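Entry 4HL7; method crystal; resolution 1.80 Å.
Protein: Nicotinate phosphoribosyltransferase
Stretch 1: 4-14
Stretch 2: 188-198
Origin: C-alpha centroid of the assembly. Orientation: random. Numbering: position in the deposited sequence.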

# COMPACT_ATOMS: atom_id res chain seq x y z
N ASN A 4 6.23 9.88 -25.65
CA ASN A 4 5.40 8.93 -26.41
C ASN A 4 4.03 8.77 -25.75
O ASN A 4 3.96 8.28 -24.63
CB ASN A 4 6.12 7.58 -26.42
CG ASN A 4 5.46 6.54 -27.31
OD1 ASN A 4 4.24 6.55 -27.50
ND2 ASN A 4 6.27 5.62 -27.85
N PRO A 5 2.94 9.19 -26.44
CA PRO A 5 1.58 9.16 -25.85
C PRO A 5 1.03 7.75 -25.58
O PRO A 5 0.06 7.60 -24.83
CB PRO A 5 0.71 9.91 -26.90
CG PRO A 5 1.46 9.77 -28.20
CD PRO A 5 2.94 9.64 -27.87
N ARG A 6 1.67 6.71 -26.12
CA ARG A 6 1.30 5.34 -25.79
C ARG A 6 1.96 4.83 -24.49
O ARG A 6 1.49 3.90 -23.89
CB ARG A 6 1.57 4.38 -26.95
CG ARG A 6 0.99 4.82 -28.30
CD ARG A 6 0.72 3.61 -29.19
NE ARG A 6 0.50 2.43 -28.34
CZ ARG A 6 0.94 1.21 -28.61
NH1 ARG A 6 1.62 0.98 -29.72
NH2 ARG A 6 0.71 0.21 -27.77
N LEU A 7 3.02 5.49 -24.05
CA LEU A 7 3.67 5.16 -22.79
C LEU A 7 3.21 6.11 -21.68
O LEU A 7 3.12 5.69 -20.51
CB LEU A 7 5.19 5.28 -22.92
CG LEU A 7 6.15 4.10 -23.09
CD1 LEU A 7 7.57 4.59 -22.88
CD2 LEU A 7 5.84 2.94 -22.16
N PHE A 8 2.96 7.38 -22.03
CA PHE A 8 2.67 8.40 -21.02
C PHE A 8 1.46 9.22 -21.46
O PHE A 8 1.46 9.75 -22.59
CB PHE A 8 3.84 9.34 -20.87
CG PHE A 8 5.11 8.67 -20.50
CD1 PHE A 8 6.18 8.62 -21.40
CD2 PHE A 8 5.26 8.07 -19.24
CE1 PHE A 8 7.38 8.00 -21.06
CE2 PHE A 8 6.46 7.46 -18.88
CZ PHE A 8 7.52 7.40 -19.82
N SER A 9 0.42 9.32 -20.61
CA SER A 9 -0.67 10.27 -20.89
C SER A 9 -0.23 11.71 -20.56
O SER A 9 0.82 11.91 -19.89
CB SER A 9 -1.93 9.91 -20.09
OG SER A 9 -1.62 9.70 -18.69
N PRO A 10 -1.06 12.72 -20.94
CA PRO A 10 -0.62 14.06 -20.62
C PRO A 10 -0.51 14.31 -19.13
O PRO A 10 0.36 15.05 -18.69
CB PRO A 10 -1.71 14.96 -21.25
CG PRO A 10 -2.31 14.14 -22.33
CD PRO A 10 -2.27 12.72 -21.80
N HIS A 11 -1.36 13.66 -18.34
CA HIS A 11 -1.37 13.87 -16.89
C HIS A 11 -0.85 12.63 -16.18
O HIS A 11 -1.18 11.50 -16.56
CB HIS A 11 -2.80 14.23 -16.45
CG HIS A 11 -3.88 13.34 -17.04
ND1 HIS A 11 -3.64 12.47 -18.06
CD2 HIS A 11 -5.24 13.19 -16.72
CE1 HIS A 11 -4.77 11.80 -18.38
NE2 HIS A 11 -5.76 12.23 -17.55
N ILE A 12 0.04 12.84 -15.20
CA ILE A 12 0.59 11.76 -14.35
C ILE A 12 -0.55 11.31 -13.40
O ILE A 12 -0.98 10.17 -13.45
CB ILE A 12 1.85 12.26 -13.58
CG1 ILE A 12 2.98 12.55 -14.61
CG2 ILE A 12 2.24 11.28 -12.46
CD1 ILE A 12 4.27 13.06 -14.00
N ILE A 13 -1.06 12.23 -12.61
CA ILE A 13 -2.16 11.92 -11.70
C ILE A 13 -3.49 12.25 -12.40
O ILE A 13 -3.68 13.35 -12.93
CB ILE A 13 -2.03 12.69 -10.36
CG1 ILE A 13 -0.66 12.35 -9.68
CG2 ILE A 13 -3.24 12.43 -9.47
CD1 ILE A 13 -0.48 10.91 -9.23
N ARG A 14 -4.40 11.29 -12.42
CA ARG A 14 -5.56 11.41 -13.31
C ARG A 14 -6.73 12.15 -12.65
O ARG A 14 -7.55 12.71 -13.34
CB ARG A 14 -5.95 10.02 -13.73
CG ARG A 14 -4.79 9.41 -14.50
CD ARG A 14 -5.26 8.82 -15.72
NE ARG A 14 -4.15 8.46 -16.61
CZ ARG A 14 -4.34 7.74 -17.69
NH1 ARG A 14 -5.57 7.33 -17.99
NH2 ARG A 14 -3.31 7.43 -18.47
N ARG A 188 3.60 2.14 -7.40
CA ARG A 188 4.90 2.01 -8.13
C ARG A 188 4.73 1.72 -9.61
O ARG A 188 5.56 1.06 -10.24
CB ARG A 188 5.86 1.02 -7.46
CG ARG A 188 6.65 1.59 -6.26
CD ARG A 188 7.24 0.42 -5.44
NE ARG A 188 7.62 0.75 -4.06
CZ ARG A 188 6.90 0.45 -2.96
NH1 ARG A 188 5.70 -0.15 -3.04
NH2 ARG A 188 7.40 0.78 -1.75
N ARG A 189 3.67 2.26 -10.19
CA ARG A 189 3.45 2.04 -11.62
C ARG A 189 4.53 2.69 -12.46
O ARG A 189 5.12 3.71 -12.07
CB ARG A 189 2.09 2.58 -12.08
CG ARG A 189 1.92 4.11 -11.92
CD ARG A 189 0.44 4.39 -11.81
NE ARG A 189 0.25 5.84 -11.74
CZ ARG A 189 -0.92 6.41 -11.48
NH1 ARG A 189 -2.01 5.65 -11.33
NH2 ARG A 189 -1.00 7.75 -11.45
N PHE A 190 4.77 2.13 -13.65
CA PHE A 190 5.70 2.77 -14.58
C PHE A 190 5.14 4.17 -14.97
O PHE A 190 5.89 5.15 -15.07
CB PHE A 190 5.83 1.91 -15.85
CG PHE A 190 6.79 2.48 -16.88
CD1 PHE A 190 8.16 2.16 -16.83
CD2 PHE A 190 6.33 3.28 -17.92
CE1 PHE A 190 9.03 2.69 -17.75
CE2 PHE A 190 7.22 3.81 -18.86
CZ PHE A 190 8.57 3.51 -18.77
N SER A 191 3.81 4.23 -15.20
CA SER A 191 3.11 5.44 -15.58
C SER A 191 1.62 5.17 -15.39
O SER A 191 1.21 4.02 -15.31
CB SER A 191 3.43 5.84 -17.04
OG SER A 191 2.87 4.88 -17.95
N SER A 192 0.81 6.22 -15.28
CA SER A 192 -0.65 6.01 -15.18
C SER A 192 -1.21 5.35 -16.47
O SER A 192 -2.17 4.56 -16.40
CB SER A 192 -1.38 7.34 -14.83
OG SER A 192 -1.11 8.31 -15.82
N GLN A 193 -0.63 5.69 -17.63
CA GLN A 193 -1.02 5.08 -18.93
C GLN A 193 -0.74 3.59 -18.94
O GLN A 193 -1.60 2.80 -19.40
CB GLN A 193 -0.33 5.78 -20.13
CG GLN A 193 -0.84 5.35 -21.53
CD GLN A 193 -2.33 5.55 -21.67
OE1 GLN A 193 -2.83 6.60 -21.34
NE2 GLN A 193 -3.04 4.51 -22.03
N VAL A 194 0.44 3.19 -18.44
CA VAL A 194 0.74 1.77 -18.37
C VAL A 194 -0.19 1.05 -17.42
O VAL A 194 -0.68 -0.04 -17.76
CB VAL A 194 2.20 1.46 -17.98
CG1 VAL A 194 2.34 -0.02 -17.61
CG2 VAL A 194 3.13 1.85 -19.12
N GLN A 195 -0.47 1.64 -16.25
CA GLN A 195 -1.43 0.99 -15.34
C GLN A 195 -2.79 0.90 -16.01
O GLN A 195 -3.50 -0.10 -15.83
CB GLN A 195 -1.61 1.77 -14.03
CG GLN A 195 -2.52 1.05 -13.01
CD GLN A 195 -2.65 1.78 -11.69
OE1 GLN A 195 -2.35 2.97 -11.62
NE2 GLN A 195 -3.07 1.07 -10.64
N ARG A 196 -3.18 1.99 -16.67
CA ARG A 196 -4.49 2.02 -17.35
C ARG A 196 -4.61 0.82 -18.33
O ARG A 196 -5.59 0.06 -18.27
CB ARG A 196 -4.73 3.35 -18.05
CG ARG A 196 -6.14 3.48 -18.66
CD ARG A 196 -6.11 3.15 -20.15
NE ARG A 196 -7.44 2.79 -20.63
CZ ARG A 196 -7.67 1.92 -21.62
NH1 ARG A 196 -8.92 1.66 -21.99
NH2 ARG A 196 -6.66 1.31 -22.24
N ASP A 197 -3.61 0.64 -19.18
CA ASP A 197 -3.62 -0.42 -20.19
C ASP A 197 -3.56 -1.81 -19.55
O ASP A 197 -4.13 -2.78 -20.07
CB ASP A 197 -2.42 -0.29 -21.10
CG ASP A 197 -2.55 0.87 -22.08
OD1 ASP A 197 -3.66 1.40 -22.23
OD2 ASP A 197 -1.51 1.28 -22.62
N VAL A 198 -2.78 -1.93 -18.48
CA VAL A 198 -2.66 -3.17 -17.75
C VAL A 198 -4.00 -3.60 -17.18
O VAL A 198 -4.41 -4.76 -17.34
CB VAL A 198 -1.56 -3.09 -16.65
CG1 VAL A 198 -1.74 -4.21 -15.62
CG2 VAL A 198 -0.19 -3.10 -17.34
O HOH W 1 -1.08 2.89 -24.45
O HOH W 2 0.97 8.33 -17.94
O HOH W 3 -5.73 6.88 -20.98

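The contact joins an irregular segment, residues 4-14, to the start of a helix that runs from Ser-192, and three side chains at that start take part in all four direct hydrogen bonds across the contact. Ser-191 occupies the N-cap position. With chi1 at 68° (p), Ser-191 OG accepts from Val-194 N at 3.0 Å, with an N-H...acceptor angle of 160°, and donates to Leu-7 O at 2.7 Å. One rotamer thus serves both the helix end and the other stretch.

Ser-192, also p (59°), places its OG where it donates to Ile-12 O at 3.0 Å and accepts from Arg-14 NE at 3.1 Å, with an angle of 150° at the hydrogen. Ser-192 OG also lies 3.2 Å from Ser-9 OG. Ser-9 is also p (49°), and its hydroxyl donates within its own stretch, from Ser-9 OG to His-11 O at 2.8 Å.

Arg-14 reaches alongside this cluster. Its CA-to-CB bond points toward the other stretch; chi2 lies between wells at -132°, while chi3 and chi4 are extended (168° and 170°). Besides the NE bond, Arg-14 NH2 donates to Gln-193 OE1 at 3.0 Å (144°), an acceptor at the guanidinium edge, near its plane, as an in-plane N-H requires. Arg-14 NH2 also makes a weak bond to Ser-9 OG, 2.8 Å but only 124°. Ser-192 O lies over one face of the guanidinium. Water 3 links Arg-14 NH1 (3.0 Å) to Gln-193 OE1 (2.9 Å).

Gln-193 begins with chi1 t (-171°) and then bends, chi2 being p (57°). This turn leaves OE1 to Arg-14 and Gln-193 NE2 to a weak bond with Asp-197 OD1, 3.2 Å at 124°. Its aliphatic part packs on backbone: Gln-193 CB is 3.5 Å from Leu-7 O, and Gln-193 CG is 3.6 Å from Arg-6 O. Asp-197 is tied to the first stretch through water 1, which donates to Arg-6 O (2.8 Å) and Asp-197 OD2 (2.5 Å).

The apolar part gathers at Phe-190, whose t rotamer (-179°) accompanies a CA-to-CB bond pointing toward the first stretch. The CA-to-CB bonds of Leu-7 and Phe-8 point away from the other stretch, yet the ends of the side chains come nearer: Leu-7 CD2 lies 3.7 Å from Phe-190 CE2, and Phe-8 CE2 is also 3.7 Å from Phe-190 CE2. The phenyl planes meet at 17°, but with centroids 5.7 Å apart they are slid past each other and barely overlap. Leu-7 has an off-well chi1 (-102°), and Leu-7 CD2 also lies 4.2 Å from Val-194 CG2.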